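RNA-binding protein RO60 (Deinococcus radiodurans, PDB 2NVO) binds several small RNAs that accumulate during recovery from ultraviolet irradiation and contributes to the resistance of the bacterium to that radiation. Local coordinates at residues A[171-176]-A[205-210]; A[142-147]-A[180-185]; A[422-425]-A[431-434]; A[406-411]-A[418-423]. All blocks are in the same frame, centred on the assembly; numbering follows the deposited sequence.

In the fold
Contacts 1 and 2 belong to the helical TROVE horseshoe, contacts 3 and 4 to the VWFA-like domain that closes the ring, with some 50 Å or more between the centres of the two groups, on opposite sides of the chain's centre. Contact 4 is buried: leucine and isoleucine pack on a threonine and a glycine, with one backbone bond and a bridging water. Contact 3, its centre about 7 Å away, shares P422 and R423 with it and sets a partly buried ion pair on the same loop. Contact 1 is wholly apolar, between two helices; contact 2 is a single polar bond at the surface. These two meet where Q184 packs against W172 and M207.

Contact 1: residues A[171-176]-A[205-210]; sequences LWAVKY and KFMVDG
F206 opens the second segment's part in the contact, turning its ring edge to the methyl of A173. CD2 of F206 lies 4.1 Å from CB of A173, with the methyl near the plane of the ring. The ring gets there because CG of F206 stands anti to the backbone N (chi1 167°). Its side chain also touches I223 and L227 of helix 219-229, so the phenyl joins A173 to a third helix.

M207 follows and makes the tighter fit. Its CG comes to 3.6 Å from CB of A173, and the sulfur SD lies 4.1 Å from the same methyl, which is thus met by two successive residues of the facing helix. The thioether is extended at chi2 and then bends at chi3 (70°), which carries CE on to W172, 4.1 Å from its CB. The indole itself leads away from helix 198-209, toward L136 of helix 133-143 and Q184. M207 likewise reaches Q184 and L188 of helix 184-191.

The backbones are nearest at A173 and M207, whose CA atoms are 5.7 Å apart. The small side chain of A173 is consistent with so close an approach of M207. The axes of 171-175 and 205-209 approach to 9.9 Å and run nearly parallel, at 20°. Further on, G210, the first residue past helix 198-209, leaves it with a positive phi. Side-by-side, almost parallel helices joined by apolar side chains suit the HEAT-like helical repeats of the TROVE domain, whose stacking builds the horseshoe.

Contact 2: residues A[142-147]-A[180-185]; sequences FADALG and DGWSQA
The turn that follows helix 133-143 and the entry to helix 184-191 stay well apart, D144 and W182 being nearest with their CA atoms 10.0 Å from each other, and the interval is spanned mainly by the indole of W182, met by the shorter carboxylate of D144. Both pieces belong to the HEAT-like helical horseshoe of the TROVE domain, at its surface, within the part assigned by similarity to RNA binding.

D144 and W182 point toward each other, and their side chains slide past one another in opposite directions. CG of D144 sits between the backbone N and the carbonyl carbon (chi1 72°), directing the carboxylate at the rim of the indole. The two flat groups are turned 32° from each other, while CB of D144 lies at the rim of the indole, 4.1 Å from CZ2 of W182. The indole also touches L140 of helix 133-143 and W149. At the start of helix 184-191, S183 is the N-cap, its OG taking the backbone N-H of D186.

The bond itself is short and nearly straight: NE1 of W182 gives its hydrogen to OD2 of D144 at 2.8 Å, with an N-H...O angle of 167°, and reaches that oxygen on its anti side, somewhat out of the carboxylate plane, while OD2 lies close to the plane of the indole.

Contact 3: residues A[422-425]-A[431-434]; sequences PRDT and QKAQ
The short helix 426-432 of the VWFA-like domain is tied across its own length by a salt bridge between D424, in the loop just before it, and K432, its last residue. D424 and K432 approach from opposite directions. NZ of K432 lies 2.8 Å from OD1 of D424, and the distance from NZ to OD2 of D424 is also 2.8 Å. Each oxygen offers its syn lone pair, so the ammonium sits in the fork of the carboxylate and is shared evenly.

The lysine spans the gap by being extended beyond CG, chi2 to chi4 all near 180°. Its last carbon still accompanies the charge: CE of K432 is 3.5 Å from OD1 of D424. The ammonium has a further acceptor in the carbonyl oxygen of G419, and the lysine chain runs against I420.

D424 is buried, but its oxygens are well supplied. OD2 also takes the backbone N-H of T421, while OD1 is hydrogen-bonded to OG of S428 within the helix. These further bonds help to set the rotation of the carboxylate, and the neighbouring ammonium would favour its ionised form. R423 NH1, 6.8 Å from NZ of K432, adds a second positive charge at a distance. Next to D424, T425 is the N-cap of helix 426-432, its OG1 capping a backbone N inside the helix.

A cap at the start and an ion pair reaching back from the last residue together secure a two-turn helix to its leading loop, as part of the connection after edge strand 415-417 in this vWA-like fold.

Contact 4: residues A[406-411]-A[418-423]; sequences ALTMGF and LGITPR
L418 lays its side chain across T408 and G410 of strand 405-411, crossing the threonine at about a right angle. From the backbone outward, CB of L418 meets OG1 of T408 at 3.5 Å. At the branch the two methyls part. CD1 goes to the strand itself, 3.4 Å from CA of G410, a place that a residue without a side chain keeps clear; CD2 lies 3.5 Å from the carbonyl oxygen of M409. The side chain is held off its staggered torsions, chi1 -96° and chi2 23°, which suggests a strained fit. The same leucine touches L369 of strand 364-369 and V371.

L418 is held by its backbone as well, its N-H bonding to O of T408 at 3.0 Å and an angle of 165°, though tilted from the carbonyl plane. Two residues on, CD1 of I420 reaches OG1 of T408 at 3.7 Å. A water lengthens the pairing: it accepts from N of T408 and donates to O of I420, 2.7 Å away. OG1 of T421 accepts from the backbone N of R423, an ST turn.

Direct and water-mediated bonds thus satisfy strand edge groups where the loop leaves antiparallel pairing, while the bare CA of G410 lets CD1 of L418 lie close against the strand; N of G419, by contrast, is buried without a partner.

Contact 1: residues A[171-176]-A[205-210]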
loop_
_atom_site.group_PDB
_atom_site.type_symbol
_atom_site.label_atom_id
_atom_site.label_comp_id
_atom_site.label_asym_id
_atom_site.label_seq_id
_atom_site.Cartn_x
_atom_site.Cartn_y
_atom_site.Cartn_z
ATOM N N LEU A 171 14.865 -16.083 -8.648
ATOM C CA LEU A 171 13.550 -15.580 -8.287
ATOM C C LEU A 171 12.976 -14.734 -9.417
ATOM O O LEU A 171 11.818 -14.908 -9.809
ATOM C CB LEU A 171 13.636 -14.754 -7.000
ATOM C CG LEU A 171 12.346 -14.055 -6.555
ATOM C CD1 LEU A 171 11.296 -15.077 -6.147
ATOM C CD2 LEU A 171 12.610 -13.064 -5.420
ATOM N N TRP A 172 13.792 -13.820 -9.937
ATOM C CA TRP A 172 13.381 -12.981 -11.062
ATOM C C TRP A 172 13.066 -13.855 -12.265
ATOM O O TRP A 172 12.145 -13.558 -13.025
ATOM C CB TRP A 172 14.474 -11.976 -11.434
ATOM C CG TRP A 172 14.625 -10.832 -10.464
ATOM C CD1 TRP A 172 14.241 -10.807 -9.151
ATOM C CD2 TRP A 172 15.232 -9.561 -10.726
ATOM N NE1 TRP A 172 14.556 -9.595 -8.586
ATOM C CE2 TRP A 172 15.172 -8.813 -9.531
ATOM C CE3 TRP A 172 15.825 -8.982 -11.855
ATOM C CZ2 TRP A 172 15.680 -7.518 -9.433
ATOM C CZ3 TRP A 172 16.337 -7.697 -11.755
ATOM C CH2 TRP A 172 16.251 -6.975 -10.558
ATOM N N ALA A 173 13.817 -14.943 -12.423
ATOM C CA ALA A 173 13.652 -15.821 -13.583
ATOM C C ALA A 173 12.295 -16.525 -13.610
ATOM O O ALA A 173 11.804 -16.890 -14.680
ATOM C CB ALA A 173 14.778 -16.847 -13.652
ATOM N N VAL A 174 11.699 -16.719 -12.436
ATOM C CA VAL A 174 10.457 -17.480 -12.343
ATOM C C VAL A 174 9.260 -16.599 -11.995
ATOM O O VAL A 174 8.118 -16.955 -12.259
ATOM C CB VAL A 174 10.561 -18.618 -11.301
ATOM C CG1 VAL A 174 11.672 -19.583 -11.673
ATOM C CG2 VAL A 174 10.794 -18.054 -9.915
ATOM N N LYS A 175 9.524 -15.446 -11.403
ATOM C CA LYS A 175 8.454 -14.618 -10.872
ATOM C C LYS A 175 8.317 -13.262 -11.576
ATOM O O LYS A 175 7.204 -12.756 -11.739
ATOM C CB LYS A 175 8.622 -14.445 -9.356
ATOM C CG LYS A 175 7.873 -13.261 -8.762
ATOM C CD LYS A 175 8.323 -12.992 -7.328
ATOM C CE LYS A 175 7.187 -13.154 -6.339
ATOM N NZ LYS A 175 6.316 -11.947 -6.354
ATOM N N TYR A 176 9.432 -12.680 -12.010
ATOM C CA TYR A 176 9.394 -11.343 -12.612
ATOM C C TYR A 176 9.820 -11.342 -14.087
ATOM O O TYR A 176 10.498 -10.413 -14.538
ATOM C CB TYR A 176 10.281 -10.365 -11.827
ATOM C CG TYR A 176 9.977 -10.270 -10.345
ATOM C CD1 TYR A 176 8.802 -9.675 -9.887
ATOM C CD2 TYR A 176 10.876 -10.755 -9.398
ATOM C CE1 TYR A 176 8.522 -9.580 -8.522
ATOM C CE2 TYR A 176 10.605 -10.669 -8.029
ATOM C CZ TYR A 176 9.430 -10.081 -7.599
ATOM O OH TYR A 176 9.164 -9.992 -6.248
ATOM N N LYS A 205 21.648 -16.698 -18.688
ATOM C CA LYS A 205 21.436 -17.379 -19.956
ATOM C C LYS A 205 20.034 -17.983 -20.024
ATOM O O LYS A 205 19.373 -17.911 -21.058
ATOM C CB LYS A 205 22.484 -18.468 -20.181
ATOM C CG LYS A 205 22.492 -19.015 -21.610
ATOM C CD LYS A 205 23.347 -20.267 -21.724
ATOM C CE LYS A 205 23.328 -20.838 -23.140
ATOM N NZ LYS A 205 24.204 -20.073 -24.078
ATOM N N PHE A 206 19.583 -18.580 -18.924
ATOM C CA PHE A 206 18.255 -19.183 -18.900
ATOM C C PHE A 206 17.170 -18.128 -19.070
ATOM O O PHE A 206 16.156 -18.368 -19.724
ATOM C CB PHE A 206 18.014 -19.958 -17.606
ATOM C CG PHE A 206 16.572 -20.329 -17.391
ATOM C CD1 PHE A 206 16.047 -21.479 -17.956
ATOM C CD2 PHE A 206 15.737 -19.515 -16.647
ATOM C CE1 PHE A 206 14.717 -21.817 -17.772
ATOM C CE2 PHE A 206 14.406 -19.847 -16.462
ATOM C CZ PHE A 206 13.898 -21.000 -17.025
ATOM N N MET A 207 17.387 -16.966 -18.464
ATOM C CA MET A 207 16.426 -15.872 -18.520
ATOM C C MET A 207 16.255 -15.348 -19.937
ATOM O O MET A 207 15.240 -14.734 -20.263
ATOM C CB MET A 207 16.839 -14.743 -17.574
ATOM C CG MET A 207 16.657 -15.090 -16.102
ATOM S SD MET A 207 17.355 -13.898 -14.925
ATOM C CE MET A 207 16.267 -12.489 -15.135
ATOM N N VAL A 208 17.254 -15.602 -20.775
ATOM C CA VAL A 208 17.191 -15.204 -22.173
ATOM C C VAL A 208 16.668 -16.318 -23.081
ATOM O O VAL A 208 15.836 -16.068 -23.943
ATOM C CB VAL A 208 18.557 -14.692 -22.685
ATOM C CG1 VAL A 208 18.486 -14.374 -24.162
ATOM C CG2 VAL A 208 18.980 -13.464 -21.906
ATOM N N ASP A 209 17.129 -17.550 -22.889
ATOM C CA ASP A 209 16.760 -18.606 -23.832
ATOM C C ASP A 209 15.854 -19.709 -23.276
ATOM O O ASP A 209 15.491 -20.639 -24.000
ATOM C CB ASP A 209 18.000 -19.204 -24.512
ATOM C CG ASP A 209 18.882 -19.979 -23.553
ATOM O OD1 ASP A 209 20.033 -20.292 -23.931
ATOM O OD2 ASP A 209 18.426 -20.277 -22.427
ATOM N N GLY A 210 15.498 -19.609 -21.999
ATOM C CA GLY A 210 14.555 -20.534 -21.390
ATOM C C GLY A 210 14.998 -21.988 -21.340
ATOM O O GLY A 210 14.242 -22.859 -20.910
#

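Contact 2: residues A[142-147]-A[180-185]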
loop_
_atom_site.group_PDB
_atom_site.type_symbol
_atom_site.label_atom_id
_atom_site.label_comp_id
_atom_site.label_asym_id
_atom_site.label_seq_id
_atom_site.Cartn_x
_atom_site.Cartn_y
_atom_site.Cartn_z
ATOM N N PHE A 142 9.784 3.743 -18.006
ATOM C CA PHE A 142 9.933 5.192 -17.831
ATOM C C PHE A 142 11.117 5.731 -18.643
ATOM O O PHE A 142 11.036 6.794 -19.263
ATOM C CB PHE A 142 10.148 5.565 -16.357
ATOM C CG PHE A 142 8.920 5.431 -15.494
ATOM C CD1 PHE A 142 7.716 6.027 -15.862
ATOM C CD2 PHE A 142 8.980 4.735 -14.291
ATOM C CE1 PHE A 142 6.587 5.908 -15.052
ATOM C CE2 PHE A 142 7.847 4.609 -13.478
ATOM C CZ PHE A 142 6.662 5.195 -13.857
ATOM N N ALA A 143 12.223 4.994 -18.624
ATOM C CA ALA A 143 13.456 5.444 -19.268
ATOM C C ALA A 143 13.397 5.401 -20.797
ATOM O O ALA A 143 14.042 6.209 -21.465
ATOM C CB ALA A 143 14.650 4.629 -18.762
ATOM N N ASP A 144 12.634 4.465 -21.356
ATOM C CA ASP A 144 12.678 4.264 -22.799
ATOM C C ASP A 144 12.077 5.440 -23.560
ATOM O O ASP A 144 12.219 5.538 -24.774
ATOM C CB ASP A 144 12.105 2.903 -23.246
ATOM C CG ASP A 144 10.576 2.807 -23.137
ATOM O OD1 ASP A 144 9.881 3.845 -23.060
ATOM O OD2 ASP A 144 10.072 1.659 -23.148
ATOM N N ALA A 145 11.437 6.346 -22.831
ATOM C CA ALA A 145 10.884 7.547 -23.439
ATOM C C ALA A 145 11.800 8.747 -23.250
ATOM O O ALA A 145 11.377 9.882 -23.445
ATOM C CB ALA A 145 9.512 7.844 -22.864
ATOM N N LEU A 146 13.054 8.499 -22.883
ATOM C CA LEU A 146 13.962 9.586 -22.539
ATOM C C LEU A 146 15.317 9.476 -23.241
ATOM O O LEU A 146 16.129 10.404 -23.180
ATOM C CB LEU A 146 14.181 9.647 -21.022
ATOM C CG LEU A 146 12.972 9.648 -20.083
ATOM C CD1 LEU A 146 13.433 9.602 -18.635
ATOM C CD2 LEU A 146 12.089 10.849 -20.321
ATOM N N GLY A 147 15.572 8.350 -23.898
ATOM C CA GLY A 147 16.845 8.160 -24.570
ATOM C C GLY A 147 17.107 6.724 -24.976
ATOM O O GLY A 147 16.400 5.813 -24.541
ATOM N N ASP A 180 4.392 -6.192 -18.943
ATOM C CA ASP A 180 3.805 -5.564 -20.125
ATOM C C ASP A 180 4.751 -5.641 -21.333
ATOM O O ASP A 180 5.048 -6.728 -21.816
ATOM C CB ASP A 180 3.413 -4.117 -19.824
ATOM C CG ASP A 180 2.235 -3.648 -20.662
ATOM O OD1 ASP A 180 1.665 -4.471 -21.414
ATOM O OD2 ASP A 180 1.881 -2.460 -20.566
ATOM N N GLY A 181 5.232 -4.498 -21.813
ATOM C CA GLY A 181 6.155 -4.488 -22.941
ATOM C C GLY A 181 7.517 -5.108 -22.625
ATOM O O GLY A 181 7.973 -6.031 -23.305
ATOM N N TRP A 182 8.150 -4.606 -21.570
ATOM C CA TRP A 182 9.497 -5.040 -21.168
ATOM C C TRP A 182 9.569 -6.412 -20.490
ATOM O O TRP A 182 8.770 -6.724 -19.604
ATOM C CB TRP A 182 10.113 -3.985 -20.247
ATOM C CG TRP A 182 10.628 -2.828 -20.998
ATOM C CD1 TRP A 182 9.990 -1.641 -21.220
ATOM C CD2 TRP A 182 11.893 -2.738 -21.659
ATOM N NE1 TRP A 182 10.784 -0.813 -21.972
ATOM C CE2 TRP A 182 11.953 -1.467 -22.270
ATOM C CE3 TRP A 182 12.976 -3.608 -21.805
ATOM C CZ2 TRP A 182 13.061 -1.042 -23.003
ATOM C CZ3 TRP A 182 14.078 -3.183 -22.538
ATOM C CH2 TRP A 182 14.109 -1.911 -23.124
ATOM N N SER A 183 10.545 -7.222 -20.897
ATOM C CA SER A 183 10.823 -8.490 -20.235
ATOM C C SER A 183 12.279 -8.504 -19.773
ATOM O O SER A 183 13.084 -7.709 -20.244
ATOM C CB SER A 183 10.574 -9.660 -21.186
ATOM O OG SER A 183 11.603 -9.764 -22.161
ATOM N N GLN A 184 12.616 -9.409 -18.861
ATOM C CA GLN A 184 14.018 -9.577 -18.460
ATOM C C GLN A 184 14.859 -9.940 -19.683
ATOM O O GLN A 184 15.980 -9.451 -19.854
ATOM C CB GLN A 184 14.159 -10.661 -17.381
ATOM C CG GLN A 184 13.241 -10.465 -16.182
ATOM C CD GLN A 184 13.616 -9.271 -15.337
ATOM O OE1 GLN A 184 12.784 -8.725 -14.613
ATOM N NE2 GLN A 184 14.867 -8.852 -15.426
ATOM N N ALA A 185 14.313 -10.797 -20.539
ATOM C CA ALA A 185 14.974 -11.178 -21.786
ATOM C C ALA A 185 15.358 -9.968 -22.643
ATOM O O ALA A 185 16.485 -9.890 -23.125
ATOM C CB ALA A 185 14.108 -12.138 -22.583
#

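Contact 3: residues A[422-425]-A[431-434]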
loop_
_atom_site.group_PDB
_atom_site.type_symbol
_atom_site.label_atom_id
_atom_site.label_comp_id
_atom_site.label_asym_id
_atom_site.label_seq_id
_atom_site.Cartn_x
_atom_site.Cartn_y
_atom_site.Cartn_z
ATOM N N PRO A 422 -12.135 4.981 23.897
ATOM C CA PRO A 422 -11.310 3.801 23.682
ATOM C C PRO A 422 -11.997 2.553 24.213
ATOM O O PRO A 422 -11.575 1.446 23.876
ATOM C CB PRO A 422 -10.049 4.097 24.499
ATOM C CG PRO A 422 -10.081 5.553 24.773
ATOM C CD PRO A 422 -11.510 5.905 24.864
ATOM N N ARG A 423 -13.047 2.722 25.008
ATOM C CA ARG A 423 -13.790 1.576 25.535
ATOM C C ARG A 423 -14.855 1.068 24.570
ATOM O O ARG A 423 -15.403 -0.018 24.748
ATOM C CB ARG A 423 -14.418 1.907 26.890
ATOM C CG ARG A 423 -13.442 1.767 28.055
ATOM C CD ARG A 423 -13.862 2.576 29.274
ATOM N NE ARG A 423 -13.553 3.992 29.104
ATOM C CZ ARG A 423 -14.466 4.926 28.879
ATOM N NH1 ARG A 423 -15.751 4.586 28.808
ATOM N NH2 ARG A 423 -14.097 6.190 28.728
ATOM N N ASP A 424 -15.156 1.858 23.552
ATOM C CA ASP A 424 -16.164 1.472 22.577
ATOM C C ASP A 424 -15.689 0.282 21.750
ATOM O O ASP A 424 -14.494 0.025 21.628
ATOM C CB ASP A 424 -16.485 2.660 21.650
ATOM C CG ASP A 424 -17.565 3.573 22.209
ATOM O OD1 ASP A 424 -18.745 3.175 22.232
ATOM O OD2 ASP A 424 -17.247 4.712 22.605
ATOM N N THR A 425 -16.638 -0.458 21.197
ATOM C CA THR A 425 -16.333 -1.422 20.151
ATOM C C THR A 425 -16.549 -0.762 18.784
ATOM O O THR A 425 -17.082 0.336 18.693
ATOM C CB THR A 425 -17.305 -2.578 20.184
ATOM O OG1 THR A 425 -18.636 -2.056 20.216
ATOM C CG2 THR A 425 -17.062 -3.463 21.400
ATOM N N GLN A 431 -22.472 3.287 15.689
ATOM C CA GLN A 431 -23.773 3.857 16.039
ATOM C C GLN A 431 -23.675 5.293 16.556
ATOM O O GLN A 431 -24.507 6.134 16.219
ATOM C CB GLN A 431 -24.500 2.973 17.056
ATOM C CG GLN A 431 -24.926 1.619 16.503
ATOM C CD GLN A 431 -25.277 0.620 17.598
ATOM O OE1 GLN A 431 -25.859 -0.433 17.327
ATOM N NE2 GLN A 431 -24.910 0.942 18.848
ATOM N N LYS A 432 -22.653 5.580 17.363
ATOM C CA LYS A 432 -22.426 6.946 17.817
ATOM C C LYS A 432 -22.119 7.874 16.660
ATOM O O LYS A 432 -22.293 9.075 16.774
ATOM C CB LYS A 432 -21.295 7.003 18.858
ATOM C CG LYS A 432 -21.710 6.426 20.206
ATOM C CD LYS A 432 -20.544 6.413 21.218
ATOM C CE LYS A 432 -21.007 5.819 22.556
ATOM N NZ LYS A 432 -19.842 5.480 23.394
ATOM N N ALA A 433 -21.671 7.298 15.539
ATOM C CA ALA A 433 -21.329 8.054 14.345
ATOM C C ALA A 433 -22.455 8.026 13.300
ATOM O O ALA A 433 -22.202 8.091 12.105
ATOM C CB ALA A 433 -20.060 7.505 13.734
ATOM N N GLN A 434 -23.688 7.913 13.770
ATOM C CA GLN A 434 -24.862 7.979 12.901
ATOM C C GLN A 434 -25.921 8.824 13.591
ATOM O O GLN A 434 -26.216 8.645 14.771
ATOM C CB GLN A 434 -25.392 6.570 12.561
ATOM C CG GLN A 434 -24.666 5.945 11.351
ATOM C CD GLN A 434 -24.870 6.777 10.088
ATOM O OE1 GLN A 434 -23.935 7.401 9.546
ATOM N NE2 GLN A 434 -26.106 6.823 9.636
#

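Contact 4: residues A[406-411]-A[418-423]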
loop_
_atom_site.group_PDB
_atom_site.type_symbol
_atom_site.label_atom_id
_atom_site.label_comp_id
_atom_site.label_asym_id
_atom_site.label_seq_id
_atom_site.Cartn_x
_atom_site.Cartn_y
_atom_site.Cartn_z
ATOM N N ALA A 406 -7.143 12.617 21.301
ATOM C CA ALA A 406 -8.034 12.543 20.164
ATOM C C ALA A 406 -9.406 12.870 20.699
ATOM O O ALA A 406 -9.752 12.497 21.803
ATOM C CB ALA A 406 -8.010 11.164 19.574
ATOM N N LEU A 407 -10.180 13.603 19.933
ATOM C CA LEU A 407 -11.537 13.865 20.337
ATOM C C LEU A 407 -12.315 13.663 19.047
ATOM O O LEU A 407 -11.842 14.104 18.015
ATOM C CB LEU A 407 -11.643 15.318 20.801
ATOM C CG LEU A 407 -13.038 15.934 20.926
ATOM C CD1 LEU A 407 -13.851 15.236 21.980
ATOM C CD2 LEU A 407 -12.909 17.420 21.275
ATOM N N THR A 408 -13.471 13.004 19.108
ATOM C CA THR A 408 -14.312 12.840 17.903
ATOM C C THR A 408 -15.574 13.686 17.970
ATOM O O THR A 408 -16.319 13.653 18.956
ATOM C CB THR A 408 -14.722 11.389 17.662
ATOM O OG1 THR A 408 -15.734 11.031 18.614
ATOM C CG2 THR A 408 -13.518 10.466 17.798
ATOM N N MET A 409 -15.783 14.471 16.920
ATOM C CA MET A 409 -16.941 15.315 16.781
ATOM C C MET A 409 -17.719 14.813 15.562
ATOM O O MET A 409 -17.190 14.053 14.753
ATOM C CB MET A 409 -16.513 16.765 16.537
ATOM C CG MET A 409 -15.532 17.315 17.587
ATOM S SD MET A 409 -16.397 17.554 19.151
ATOM C CE MET A 409 -17.397 18.978 18.733
ATOM N N GLY A 410 -18.961 15.271 15.432
ATOM C CA GLY A 410 -19.810 14.885 14.319
ATOM C C GLY A 410 -20.584 16.074 13.792
ATOM O O GLY A 410 -20.879 17.021 14.548
ATOM N N PHE A 411 -20.884 16.036 12.493
ATOM C CA PHE A 411 -21.636 17.097 11.835
ATOM C C PHE A 411 -23.142 16.782 11.970
ATOM O O PHE A 411 -23.841 16.513 10.987
ATOM C CB PHE A 411 -21.255 17.194 10.354
ATOM C CG PHE A 411 -19.790 17.543 10.083
ATOM C CD1 PHE A 411 -19.386 18.871 9.921
ATOM C CD2 PHE A 411 -18.836 16.550 9.933
ATOM C CE1 PHE A 411 -18.082 19.172 9.633
ATOM C CE2 PHE A 411 -17.516 16.859 9.648
ATOM C CZ PHE A 411 -17.145 18.172 9.498
ATOM N N LEU A 418 -19.134 13.117 19.666
ATOM C CA LEU A 418 -19.846 11.874 19.401
ATOM C C LEU A 418 -19.783 10.989 20.637
ATOM O O LEU A 418 -20.561 10.053 20.790
ATOM C CB LEU A 418 -19.247 11.148 18.181
ATOM C CG LEU A 418 -19.883 11.343 16.799
ATOM C CD1 LEU A 418 -20.687 12.632 16.652
ATOM C CD2 LEU A 418 -18.884 11.163 15.638
ATOM N N GLY A 419 -18.857 11.299 21.535
ATOM C CA GLY A 419 -18.731 10.539 22.766
ATOM C C GLY A 419 -18.184 9.142 22.550
ATOM O O GLY A 419 -18.413 8.244 23.355
ATOM N N ILE A 420 -17.460 8.944 21.452
ATOM C CA ILE A 420 -16.753 7.691 21.255
ATOM C C ILE A 420 -15.513 7.661 22.134
ATOM O O ILE A 420 -14.772 8.632 22.204
ATOM C CB ILE A 420 -16.333 7.486 19.794
ATOM C CG1 ILE A 420 -17.575 7.451 18.901
ATOM C CG2 ILE A 420 -15.547 6.195 19.648
ATOM C CD1 ILE A 420 -17.300 7.842 17.472
ATOM N N THR A 421 -15.276 6.533 22.795
ATOM C CA THR A 421 -14.095 6.399 23.650
ATOM C C THR A 421 -13.342 5.125 23.324
ATOM O O THR A 421 -13.841 4.274 22.565
ATOM C CB THR A 421 -14.483 6.391 25.146
ATOM O OG1 THR A 421 -14.952 5.092 25.509
ATOM C CG2 THR A 421 -15.572 7.417 25.415
ATOM N N PRO A 422 -12.135 4.981 23.897
ATOM C CA PRO A 422 -11.310 3.801 23.682
ATOM C C PRO A 422 -11.997 2.553 24.213
ATOM O O PRO A 422 -11.575 1.446 23.876
ATOM C CB PRO A 422 -10.049 4.097 24.499
ATOM C CG PRO A 422 -10.081 5.553 24.773
ATOM C CD PRO A 422 -11.510 5.905 24.864
ATOM N N ARG A 423 -13.047 2.722 25.008
ATOM C CA ARG A 423 -13.790 1.576 25.535
ATOM C C ARG A 423 -14.855 1.068 24.570
ATOM O O ARG A 423 -15.403 -0.018 24.748
ATOM C CB ARG A 423 -14.418 1.907 26.890
ATOM C CG ARG A 423 -13.442 1.767 28.055
ATOM C CD ARG A 423 -13.862 2.576 29.274
ATOM N NE ARG A 423 -13.553 3.992 29.104
ATOM C CZ ARG A 423 -14.466 4.926 28.879
ATOM N NH1 ARG A 423 -15.751 4.586 28.808
ATOM N NH2 ARG A 423 -14.097 6.190 28.728
HETATM O O HOH W 1 -14.217 11.113 21.337
#